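PDB 4AJ9: catalase-3 from Neurospora crassa, which breaks down hydrogen peroxide to water and oxygen with a heme cofactor, and by doing so probably protects cells from its toxic effects. Local coordinates for residues 122-127 / 228-233; 86-89 / 94-97; 67-72 / 201-206. All coordinates share one frame; numbering follows the deposited sequence.

How the contacts relate
All three contacts involve the antiparallel sheet of the catalase domain. Contact 3 lies about 5 Å from the centre of the chain, contact 1 about 11 Å and contact 2 about 25 Å, the distances running from contact centres. Chemistry varies with place: contact 1 is buried aromatic stacking around a water; contact 2, farthest out and with a partly exposed lysine, is polar, Lys-95 gripping the loop before strand 96-104; contact 3 is thin, buried apolar packing against a strand. Contacts 1 and 2 meet where Phe-126, on strand 121-128, packs on Phe-89 in that loop and on Thr-97 of neighbouring strand 96-104. Contacts 1 and 3 join through a probable hydrogen bond between Thr-232 OG1 and Arg-204 O.

Contact 1: residues 122-127 / 228-233; sequences FATRFY and WHWKTK
A chi1 of -171° sets CG of Phe-122 anti to the backbone N, while CG of Trp-230 stands anti to its carbonyl carbon; these two torsions bring the rings together inside the antiparallel beta-barrel of the catalase fold. The strands carrying them are not partners in the sheet: their short axes approach to 10.3 Å at 106°, so side chains span the gap. The Phe-122 ring lies over one face of the indole in an offset stack with the five-membered ring, the centroids 4.6 Å apart and the planes only 2° from parallel. Its CE1 comes down on Trp-230 CD1 at 3.7 Å, near the rim of both rings. The six-membered part of the indole meets Phe-126 instead, whose CZ arrives near the indole plane, at the edge, 3.6 Å from Trp-230 CZ2. Trp-230 is thus touched on a face and at an edge by residues of one strand. Met-310 of strand 305-314 packs against Phe-122, Thr-124 and Trp-230, and Phe-122 also belongs to the heme pocket. One water links three polar atoms at this interface: it accepts from the indole NE1 of Trp-230 at 2.9 Å and from the hydroxyl OG1 of Thr-124 at 2.8 Å, and donates to the backbone carbonyl O of Phe-122 at 2.8 Å.

Contact 2: residues 86-89 / 94-97; sequences AASF and DKQT
Lys-95 reaches across to Ser-88 in the loop that joins the antiparallel neighbours 68-77 and 96-104 of the catalase barrel sheet. Its side chain is drawn out straight: CG stands anti to the backbone N (chi1 -174°) and the chain stays extended beyond CG, which carries the ammonium group across to the loop. There NZ donates twice to a single residue, to the backbone O of Ser-88 at 2.6 Å and to the hydroxyl OG of Ser-88 at 2.9 Å. The first bond reaches the carbonyl from above its plane, 47° out of it, with a C=O...NZ angle of 127°, so it does not use a lone-pair direction. The Ser-88 torsion places OG anti to its backbone N and beside the carbonyl carbon, which lets one nitrogen meet both oxygens. OG is also hydrogen-bonded to OD1 of Asp-129, and the OD2 of that carboxylate forms a long, weak ion pair with NZ; the negative charge would probably steady the ammonium group. Phe-89 adopts the less common rotamer with CG between the backbone N and the carbonyl carbon. Its ring consequently leads away from Thr-97 to meet the rings of Phe-126 and Phe-133, while CB stays 3.5 Å from Thr-97 OG1. A water bridges the two segments, donating to Phe-89 O and to Lys-95 O, both at 2.8 Å, and accepting from Thr-97 OG1 at 2.7 Å.

Contact 3: residues 67-72 / 201-206; sequences RGAGAH and RSYRHM
Ser-202 OG, one residue before the Tyr-203 that packs on Ala-69, is held by two groups of its own segment. It shares a hydrogen bond of 2.7 Å with His-205 ND1, in which either atom could be the donor, and it accepts a weak bond of 2.9 Å from Arg-204 N, bent to 121° at the hydrogen. The backbone bond from His-205 N to Ser-202 O, 3.1 Å, closes a type I beta-turn with Tyr-203 and Arg-204 at its corners. From this turn the tyrosine points toward strand 68-77 of the catalase beta-barrel, its CG anti to the carbonyl carbon (chi1 -61°). Ala-69 CB meets the ring at its edge, near the ring plane, 4.0 Å from CE2 of Tyr-203. The hydroxyl end lies beside the strand backbone: OH of Tyr-203 is 4.0 Å from CA of Gly-68, a packing distance, and no hydrogen bond crosses between the segments. Replacing Tyr-203 by alanine would remove the whole ring and would probably leave Ala-69 CB and Gly-68 CA without this partner, opening a gap between turn and strand. Helix 254-264 also borders both sides, with Arg-256 touching Ala-69 and Asp-258 forming a salt bridge to Arg-204 NE. Arg-67, just before the strand, packs on Gln-168 of a second subunit.

Contact 1: residues 122-127 / 228-233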
# COMPACT_ATOMS: atom_id res chain seq x y z
N PHE C 122 -26.61 1.27 -9.41
CA PHE C 122 -27.65 1.86 -8.55
C PHE C 122 -27.45 1.14 -7.23
O PHE C 122 -28.09 0.12 -6.96
CB PHE C 122 -29.03 1.54 -9.12
CG PHE C 122 -30.18 2.27 -8.45
CD1 PHE C 122 -30.20 2.50 -7.09
CD2 PHE C 122 -31.27 2.70 -9.21
CE1 PHE C 122 -31.27 3.17 -6.50
CE2 PHE C 122 -32.35 3.35 -8.63
CZ PHE C 122 -32.35 3.59 -7.28
N ALA C 123 -26.51 1.63 -6.43
CA ALA C 123 -26.11 0.91 -5.23
C ALA C 123 -26.59 1.65 -4.02
O ALA C 123 -26.33 2.84 -3.87
CB ALA C 123 -24.58 0.77 -5.18
N THR C 124 -27.27 0.94 -3.12
CA THR C 124 -27.92 1.56 -1.97
C THR C 124 -27.44 0.92 -0.69
O THR C 124 -27.49 -0.30 -0.55
CB THR C 124 -29.44 1.31 -2.00
OG1 THR C 124 -29.99 1.80 -3.22
CG2 THR C 124 -30.12 1.97 -0.79
N ARG C 125 -26.99 1.73 0.26
CA ARG C 125 -26.70 1.21 1.59
C ARG C 125 -27.80 1.61 2.58
O ARG C 125 -28.15 2.79 2.68
CB ARG C 125 -25.35 1.72 2.11
CG ARG C 125 -25.14 1.45 3.61
CD ARG C 125 -23.67 1.54 3.96
NE ARG C 125 -22.91 0.61 3.14
CZ ARG C 125 -21.62 0.71 2.88
NH1 ARG C 125 -20.91 1.71 3.39
NH2 ARG C 125 -21.03 -0.20 2.09
N PHE C 126 -28.32 0.63 3.30
CA PHE C 126 -29.21 0.92 4.42
C PHE C 126 -28.37 0.80 5.67
O PHE C 126 -27.79 -0.25 5.92
CB PHE C 126 -30.35 -0.11 4.51
CG PHE C 126 -31.22 -0.18 3.29
CD1 PHE C 126 -30.89 -1.02 2.24
CD2 PHE C 126 -32.40 0.54 3.22
CE1 PHE C 126 -31.71 -1.11 1.11
CE2 PHE C 126 -33.24 0.45 2.10
CZ PHE C 126 -32.88 -0.38 1.05
N TYR C 127 -28.28 1.88 6.44
CA TYR C 127 -27.55 1.84 7.69
C TYR C 127 -28.53 1.41 8.79
O TYR C 127 -29.03 2.25 9.55
CB TYR C 127 -26.96 3.22 7.99
CG TYR C 127 -25.92 3.74 7.01
CD1 TYR C 127 -26.30 4.42 5.84
CD2 TYR C 127 -24.56 3.58 7.26
CE1 TYR C 127 -25.34 4.90 4.95
CE2 TYR C 127 -23.60 4.06 6.38
CZ TYR C 127 -23.99 4.72 5.23
OH TYR C 127 -23.03 5.19 4.37
N TRP C 228 -35.33 -7.77 -5.88
CA TRP C 228 -35.43 -6.38 -5.44
C TRP C 228 -35.64 -5.46 -6.64
O TRP C 228 -34.94 -5.58 -7.66
CB TRP C 228 -34.15 -5.91 -4.73
CG TRP C 228 -33.80 -6.63 -3.47
CD1 TRP C 228 -32.75 -7.48 -3.28
CD2 TRP C 228 -34.47 -6.53 -2.21
NE1 TRP C 228 -32.73 -7.92 -1.98
CE2 TRP C 228 -33.77 -7.34 -1.30
CE3 TRP C 228 -35.59 -5.82 -1.76
CZ2 TRP C 228 -34.16 -7.48 0.03
CZ3 TRP C 228 -35.97 -5.95 -0.43
CH2 TRP C 228 -35.27 -6.78 0.44
N HIS C 229 -36.58 -4.52 -6.49
CA HIS C 229 -36.85 -3.53 -7.52
C HIS C 229 -36.92 -2.15 -6.90
O HIS C 229 -37.50 -1.97 -5.83
CB HIS C 229 -38.20 -3.79 -8.20
CG HIS C 229 -38.29 -5.09 -8.94
ND1 HIS C 229 -38.47 -5.15 -10.30
CD2 HIS C 229 -38.25 -6.37 -8.50
CE1 HIS C 229 -38.54 -6.42 -10.68
NE2 HIS C 229 -38.40 -7.18 -9.60
N TRP C 230 -36.32 -1.17 -7.57
CA TRP C 230 -36.54 0.23 -7.21
C TRP C 230 -37.33 0.86 -8.34
O TRP C 230 -36.91 0.81 -9.49
CB TRP C 230 -35.22 1.00 -7.06
CG TRP C 230 -34.36 0.66 -5.87
CD1 TRP C 230 -33.16 0.00 -5.87
CD2 TRP C 230 -34.62 1.01 -4.50
NE1 TRP C 230 -32.67 -0.09 -4.59
CE2 TRP C 230 -33.55 0.52 -3.73
CE3 TRP C 230 -35.66 1.68 -3.86
CZ2 TRP C 230 -33.49 0.68 -2.35
CZ3 TRP C 230 -35.60 1.84 -2.49
CH2 TRP C 230 -34.51 1.35 -1.75
N LYS C 231 -38.47 1.46 -8.01
CA LYS C 231 -39.34 2.07 -9.01
C LYS C 231 -39.25 3.58 -8.88
O LYS C 231 -39.60 4.15 -7.85
CB LYS C 231 -40.78 1.60 -8.82
CG LYS C 231 -40.98 0.09 -8.96
CD LYS C 231 -40.60 -0.40 -10.36
CE LYS C 231 -41.61 0.03 -11.39
NZ LYS C 231 -41.17 -0.31 -12.78
N THR C 232 -38.76 4.25 -9.92
CA THR C 232 -38.56 5.69 -9.82
C THR C 232 -39.90 6.43 -9.74
O THR C 232 -40.80 6.20 -10.55
CB THR C 232 -37.70 6.24 -10.97
OG1 THR C 232 -37.73 7.67 -10.93
CG2 THR C 232 -38.23 5.76 -12.32
N LYS C 233 -40.03 7.31 -8.75
CA LYS C 233 -41.24 8.12 -8.65
C LYS C 233 -41.18 9.30 -9.61
O LYS C 233 -42.16 10.04 -9.78
CB LYS C 233 -41.47 8.61 -7.21
CG LYS C 233 -41.58 7.49 -6.18
CD LYS C 233 -42.60 6.44 -6.60
CE LYS C 233 -44.00 7.05 -6.70
NZ LYS C 233 -44.97 6.12 -7.35
O HOH W 1 -29.81 -0.48 -4.88

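Contact 2: residues 86-89 / 94-97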
# COMPACT_ATOMS: atom_id res chain seq x y z
N ALA C 86 -37.20 -11.16 8.74
CA ALA C 86 -36.75 -10.69 10.06
C ALA C 86 -35.92 -9.42 9.96
O ALA C 86 -35.49 -8.89 10.99
CB ALA C 86 -35.93 -11.78 10.75
N ALA C 87 -35.67 -8.94 8.74
CA ALA C 87 -34.86 -7.74 8.54
C ALA C 87 -35.41 -6.56 9.35
O ALA C 87 -36.56 -6.17 9.19
CB ALA C 87 -34.77 -7.39 7.06
N SER C 88 -34.57 -5.99 10.20
CA SER C 88 -35.00 -4.98 11.15
C SER C 88 -35.48 -3.70 10.46
O SER C 88 -36.42 -3.06 10.92
CB SER C 88 -33.87 -4.65 12.13
OG SER C 88 -34.15 -3.46 12.84
N PHE C 89 -34.85 -3.33 9.36
CA PHE C 89 -35.22 -2.08 8.70
C PHE C 89 -36.59 -2.18 8.02
O PHE C 89 -37.16 -1.17 7.62
CB PHE C 89 -34.13 -1.61 7.72
CG PHE C 89 -34.11 -2.35 6.41
CD1 PHE C 89 -33.58 -3.63 6.32
CD2 PHE C 89 -34.59 -1.75 5.25
CE1 PHE C 89 -33.55 -4.30 5.12
CE2 PHE C 89 -34.55 -2.41 4.04
CZ PHE C 89 -34.04 -3.69 3.97
N ASP C 94 -43.58 2.91 8.98
CA ASP C 94 -42.97 4.22 9.18
C ASP C 94 -41.55 4.20 9.77
O ASP C 94 -41.00 5.25 10.09
CB ASP C 94 -43.88 5.12 10.03
CG ASP C 94 -45.22 5.43 9.33
OD1 ASP C 94 -45.26 5.46 8.08
OD2 ASP C 94 -46.23 5.63 10.03
N LYS C 95 -40.95 3.03 9.89
CA LYS C 95 -39.57 2.94 10.38
C LYS C 95 -38.62 3.56 9.38
O LYS C 95 -38.64 3.23 8.20
CB LYS C 95 -39.19 1.48 10.63
CG LYS C 95 -37.82 1.28 11.28
CD LYS C 95 -37.72 -0.16 11.78
CE LYS C 95 -36.46 -0.42 12.57
NZ LYS C 95 -36.48 -1.81 13.15
N GLN C 96 -37.76 4.45 9.86
CA GLN C 96 -36.84 5.17 8.99
C GLN C 96 -35.40 4.73 9.19
O GLN C 96 -34.95 4.52 10.31
CB GLN C 96 -36.97 6.67 9.21
CG GLN C 96 -38.39 7.15 8.98
CD GLN C 96 -38.48 8.64 8.79
OE1 GLN C 96 -37.94 9.41 9.58
NE2 GLN C 96 -39.17 9.06 7.73
N THR C 97 -34.69 4.59 8.07
CA THR C 97 -33.30 4.17 8.08
C THR C 97 -32.50 5.07 7.15
O THR C 97 -32.89 5.26 6.01
CB THR C 97 -33.17 2.73 7.55
OG1 THR C 97 -33.97 1.85 8.34
CG2 THR C 97 -31.70 2.26 7.57
O HOH W 2 -36.50 1.58 7.57

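Contact 3: residues 67-72 / 201-206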
# COMPACT_ATOMS: atom_id res chain seq x y z
N ARG C 67 -16.81 5.71 -12.58
CA ARG C 67 -17.53 6.97 -12.79
C ARG C 67 -18.92 6.97 -12.15
O ARG C 67 -19.79 6.19 -12.53
CB ARG C 67 -17.67 7.24 -14.30
CG ARG C 67 -18.42 8.54 -14.66
CD ARG C 67 -17.68 9.80 -14.23
NE ARG C 67 -18.48 11.01 -14.53
CZ ARG C 67 -18.09 12.26 -14.32
NH1 ARG C 67 -16.89 12.52 -13.81
NH2 ARG C 67 -18.91 13.26 -14.61
N GLY C 68 -19.12 7.82 -11.15
CA GLY C 68 -20.44 7.92 -10.55
C GLY C 68 -20.56 9.01 -9.51
O GLY C 68 -19.61 9.74 -9.24
N ALA C 69 -21.75 9.11 -8.93
CA ALA C 69 -22.05 10.16 -7.98
C ALA C 69 -23.14 9.69 -7.03
O ALA C 69 -23.97 8.84 -7.38
CB ALA C 69 -22.49 11.44 -8.71
N GLY C 70 -23.15 10.22 -5.82
CA GLY C 70 -24.08 9.74 -4.83
C GLY C 70 -24.66 10.78 -3.90
O GLY C 70 -24.30 11.97 -3.95
N ALA C 71 -25.58 10.33 -3.04
CA ALA C 71 -26.26 11.22 -2.11
C ALA C 71 -26.77 10.47 -0.90
O ALA C 71 -26.95 9.25 -0.94
CB ALA C 71 -27.41 11.95 -2.81
N HIS C 72 -26.99 11.21 0.19
CA HIS C 72 -27.60 10.67 1.40
C HIS C 72 -29.12 10.80 1.33
O HIS C 72 -29.65 11.67 0.64
CB HIS C 72 -27.12 11.43 2.64
CG HIS C 72 -25.65 11.31 2.90
ND1 HIS C 72 -25.12 10.39 3.79
CD2 HIS C 72 -24.60 11.99 2.40
CE1 HIS C 72 -23.81 10.51 3.81
NE2 HIS C 72 -23.46 11.48 2.98
N ARG C 201 -31.95 9.75 -19.01
CA ARG C 201 -31.97 11.21 -18.87
C ARG C 201 -31.31 11.65 -17.57
O ARG C 201 -30.67 12.71 -17.51
CB ARG C 201 -33.43 11.70 -18.94
CG ARG C 201 -33.67 13.07 -18.32
CD ARG C 201 -32.85 14.18 -18.99
NE ARG C 201 -33.26 15.46 -18.44
CZ ARG C 201 -32.85 15.93 -17.27
NH1 ARG C 201 -31.98 15.23 -16.54
NH2 ARG C 201 -33.30 17.09 -16.82
N SER C 202 -31.43 10.83 -16.52
CA SER C 202 -30.74 11.12 -15.26
C SER C 202 -30.79 9.90 -14.36
O SER C 202 -31.51 8.94 -14.65
CB SER C 202 -31.38 12.30 -14.54
OG SER C 202 -32.49 11.87 -13.76
N TYR C 203 -30.04 9.94 -13.25
CA TYR C 203 -30.08 8.88 -12.25
C TYR C 203 -31.49 8.82 -11.68
O TYR C 203 -31.98 7.75 -11.32
CB TYR C 203 -29.12 9.18 -11.10
CG TYR C 203 -27.65 9.29 -11.47
CD1 TYR C 203 -27.09 8.52 -12.48
CD2 TYR C 203 -26.81 10.13 -10.74
CE1 TYR C 203 -25.71 8.63 -12.79
CE2 TYR C 203 -25.47 10.24 -11.04
CZ TYR C 203 -24.92 9.49 -12.05
OH TYR C 203 -23.57 9.63 -12.31
N ARG C 204 -32.12 9.99 -11.60
CA ARG C 204 -33.45 10.11 -10.99
C ARG C 204 -34.54 9.48 -11.85
O ARG C 204 -35.63 9.18 -11.35
CB ARG C 204 -33.77 11.59 -10.73
CG ARG C 204 -32.79 12.27 -9.79
CD ARG C 204 -33.11 13.74 -9.61
NE ARG C 204 -33.14 14.46 -10.88
CZ ARG C 204 -34.21 15.08 -11.38
NH1 ARG C 204 -35.36 15.08 -10.71
NH2 ARG C 204 -34.13 15.70 -12.55
N HIS C 205 -34.24 9.27 -13.13
CA HIS C 205 -35.18 8.69 -14.07
C HIS C 205 -34.81 7.26 -14.48
O HIS C 205 -35.07 6.86 -15.62
CB HIS C 205 -35.31 9.58 -15.31
CG HIS C 205 -35.87 10.93 -15.01
ND1 HIS C 205 -35.08 11.99 -14.61
CD2 HIS C 205 -37.14 11.40 -15.03
CE1 HIS C 205 -35.84 13.05 -14.41
NE2 HIS C 205 -37.10 12.72 -14.65
N MET C 206 -34.22 6.52 -13.55
CA MET C 206 -33.91 5.10 -13.72
C MET C 206 -34.67 4.26 -12.69
O MET C 206 -34.85 4.68 -11.55
CB MET C 206 -32.42 4.82 -13.49
CG MET C 206 -31.44 5.68 -14.28
SD MET C 206 -29.73 5.14 -14.05
CE MET C 206 -29.57 5.20 -12.26